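Local coordinates for protein SecB-like chaperone Rv1957 (Mycobacterium tuberculosis, PDB 5MTW) that acts as the chaperone of a toxin-antitoxin-chaperone system, keeping the antitoxin HigA1 from aggregating and allowing the toxin HigB1 to be neutralised, at residues A104-A109 with R145-D150. Numbering follows the deposited sequence.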
loop_
_atom_site.group_PDB
_atom_site.type_symbol
_atom_site.label_atom_id
_atom_site.label_comp_id
_atom_site.label_asym_id
_atom_site.label_seq_id
_atom_site.Cartn_x
_atom_site.Cartn_y
_atom_site.Cartn_z
ATOM N N ALA A 104 10.750 -6.417 12.452
ATOM C CA ALA A 104 10.710 -5.077 11.892
ATOM C C ALA A 104 10.702 -4.024 12.956
ATOM O O ALA A 104 9.984 -4.130 13.967
ATOM C CB ALA A 104 9.471 -4.937 11.091
ATOM N N ASP A 105 11.362 -2.942 12.643
ATOM C CA ASP A 105 11.387 -1.766 13.504
ATOM C C ASP A 105 11.168 -0.552 12.595
ATOM O O ASP A 105 11.915 -0.351 11.629
ATOM C CB ASP A 105 12.714 -1.679 14.262
ATOM C CG ASP A 105 12.886 -0.337 15.010
ATOM O OD1 ASP A 105 11.967 0.174 15.758
ATOM O OD2 ASP A 105 13.982 0.219 14.851
ATOM N N PHE A 106 10.075 0.142 12.829
ATOM C CA PHE A 106 9.729 1.276 12.027
ATOM C C PHE A 106 9.077 2.394 12.848
ATOM O O PHE A 106 8.549 2.158 13.944
ATOM C CB PHE A 106 8.848 0.801 10.847
ATOM C CG PHE A 106 7.555 0.181 11.264
ATOM C CD1 PHE A 106 7.492 -1.144 11.615
ATOM C CD2 PHE A 106 6.438 0.932 11.371
ATOM C CE1 PHE A 106 6.275 -1.764 12.017
ATOM C CE2 PHE A 106 5.219 0.386 11.779
ATOM C CZ PHE A 106 5.129 -0.983 12.092
ATOM N N GLU A 107 8.992 3.590 12.278
ATOM C CA GLU A 107 8.375 4.670 12.989
ATOM C C GLU A 107 7.598 5.634 12.071
ATOM O O GLU A 107 8.101 5.955 11.001
ATOM C CB GLU A 107 9.484 5.498 13.657
ATOM C CG GLU A 107 8.964 6.559 14.585
ATOM C CD GLU A 107 10.109 7.347 15.251
ATOM O OE1 GLU A 107 11.243 7.302 14.779
ATOM O OE2 GLU A 107 9.850 7.978 16.303
ATOM N N PHE A 108 6.346 5.890 12.425
ATOM C CA PHE A 108 5.482 6.784 11.734
ATOM C C PHE A 108 5.415 8.143 12.471
ATOM O O PHE A 108 5.587 8.251 13.712
ATOM C CB PHE A 108 4.059 6.162 11.569
ATOM C CG PHE A 108 3.938 5.248 10.337
ATOM C CD1 PHE A 108 3.602 5.786 9.101
ATOM C CD2 PHE A 108 4.196 3.860 10.401
ATOM C CE1 PHE A 108 3.537 4.973 7.933
ATOM C CE2 PHE A 108 4.130 3.057 9.267
ATOM C CZ PHE A 108 3.725 3.601 8.054
ATOM N N ALA A 109 5.134 9.178 11.691
ATOM C CA ALA A 109 4.951 10.494 12.182
ATOM C C ALA A 109 3.721 11.129 11.631
ATOM O O ALA A 109 3.492 10.957 10.442
ATOM C CB ALA A 109 6.064 11.357 11.700
ATOM N N ARG A 145 -1.085 -0.347 10.944
ATOM C CA ARG A 145 -1.689 -1.619 10.569
ATOM C C ARG A 145 -1.543 -1.910 9.052
ATOM O O ARG A 145 -1.255 -3.025 8.631
ATOM C CB ARG A 145 -3.188 -1.539 10.940
ATOM C CG ARG A 145 -4.023 -2.706 10.458
ATOM C CD ARG A 145 -5.403 -2.627 11.197
ATOM N NE ARG A 145 -6.379 -3.668 10.764
ATOM C CZ ARG A 145 -7.203 -3.557 9.739
ATOM N NH1 ARG A 145 -7.191 -2.492 8.942
ATOM N NH2 ARG A 145 -8.042 -4.517 9.461
ATOM N N GLU A 146 -1.749 -0.880 8.231
ATOM C CA GLU A 146 -1.632 -1.050 6.797
ATOM C C GLU A 146 -0.170 -1.385 6.421
ATOM O O GLU A 146 0.096 -2.186 5.541
ATOM C CB GLU A 146 -2.108 0.159 6.008
ATOM C CG GLU A 146 -2.058 -0.051 4.490
ATOM C CD GLU A 146 -0.680 0.202 3.872
ATOM O OE1 GLU A 146 0.125 0.938 4.467
ATOM O OE2 GLU A 146 -0.366 -0.335 2.769
ATOM N N TYR A 147 0.771 -0.767 7.121
ATOM C CA TYR A 147 2.144 -1.007 6.829
ATOM C C TYR A 147 2.583 -2.450 7.167
ATOM O O TYR A 147 3.370 -3.065 6.437
ATOM C CB TYR A 147 3.035 0.094 7.549
ATOM C CG TYR A 147 4.434 -0.061 7.147
ATOM C CD1 TYR A 147 4.831 0.181 5.824
ATOM C CD2 TYR A 147 5.399 -0.470 8.038
ATOM C CE1 TYR A 147 6.149 -0.016 5.407
ATOM C CE2 TYR A 147 6.694 -0.658 7.642
ATOM C CZ TYR A 147 7.068 -0.436 6.315
ATOM O OH TYR A 147 8.410 -0.728 5.969
ATOM N N VAL A 148 2.094 -2.966 8.303
ATOM C CA VAL A 148 2.372 -4.301 8.699
ATOM C C VAL A 148 1.817 -5.310 7.684
ATOM O O VAL A 148 2.442 -6.265 7.363
ATOM C CB VAL A 148 1.977 -4.562 10.140
ATOM C CG1 VAL A 148 2.076 -6.022 10.503
ATOM C CG2 VAL A 148 2.891 -3.775 11.110
ATOM N N TYR A 149 0.626 -5.000 7.176
ATOM C CA TYR A 149 -0.050 -5.871 6.245
ATOM C C TYR A 149 0.756 -5.877 4.936
ATOM O O TYR A 149 0.968 -6.903 4.322
ATOM C CB TYR A 149 -1.493 -5.387 6.007
ATOM C CG TYR A 149 -2.166 -6.110 4.885
ATOM C CD1 TYR A 149 -2.734 -7.357 5.064
ATOM C CD2 TYR A 149 -2.248 -5.542 3.631
ATOM C CE1 TYR A 149 -3.394 -7.970 4.038
ATOM C CE2 TYR A 149 -2.890 -6.164 2.587
ATOM C CZ TYR A 149 -3.464 -7.394 2.789
ATOM O OH TYR A 149 -4.120 -8.042 1.724
ATOM N N ASP A 150 1.212 -4.697 4.523
ATOM C CA ASP A 150 1.942 -4.562 3.244
ATOM C C ASP A 150 3.305 -5.267 3.340
ATOM O O ASP A 150 3.690 -6.013 2.454
ATOM C CB ASP A 150 2.072 -3.132 2.852
ATOM C CG ASP A 150 3.028 -2.901 1.644
ATOM O OD1 ASP A 150 4.231 -2.850 1.860
ATOM O OD2 ASP A 150 2.615 -2.836 0.491
#
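Y147, reaching from the helix to the sheet, meets F106 and F108 in an aromatic cluster that illustrates how a helix can be seated on a β-strand without a hydrogen bond between 104-109 and 145-150. The phenol turns the CD2–CE2 side of its ring to F106 in a T-shaped stack, with centroids 5.0 Å apart and planes at 62°. CD2 of Y147 stands 3.7 Å above the centre of the F106 ring. F108 uses its own edge instead: it points toward the face of the Y147 ring in an offset edge-to-face pair, the planes 72° apart. Its CE2 and CZ straddle the root of the tyrosine, CE2 of F108 lying 3.6 Å from CB of Y147. One side chain thus presents its edge to one phenylalanine and its face to the other. V148 adds an aliphatic touch at the far end of F106, where its CG2 comes 3.7 Å from CZ of F106.

With CG of Y147 anti to the backbone N (chi1 -174°), the phenol extends toward the strand, while F106, its CG between the backbone N and the carbonyl carbon, presents one ring face to the tyrosine edge. Farther out, Y147 OH is hydrogen-bonded to T36 OG1 on the adjacent strand 26-40, which fixes the tip of the phenol over the sheet. I144 of the same helix packs against both phenylalanines. On the other side of the helix, Y149 stacks on Y149 of a second subunit at the tetramer interface.

Buried carbon surfaces, probably helped by the favourable electrostatics of the steeply inclined edge-to-face pairs, therefore hold the long helix 125-154 to 99-114, an inner strand of the SecB-like fold's four-stranded antiparallel sheet, while the cluster's one polar atom is satisfied by that sheet.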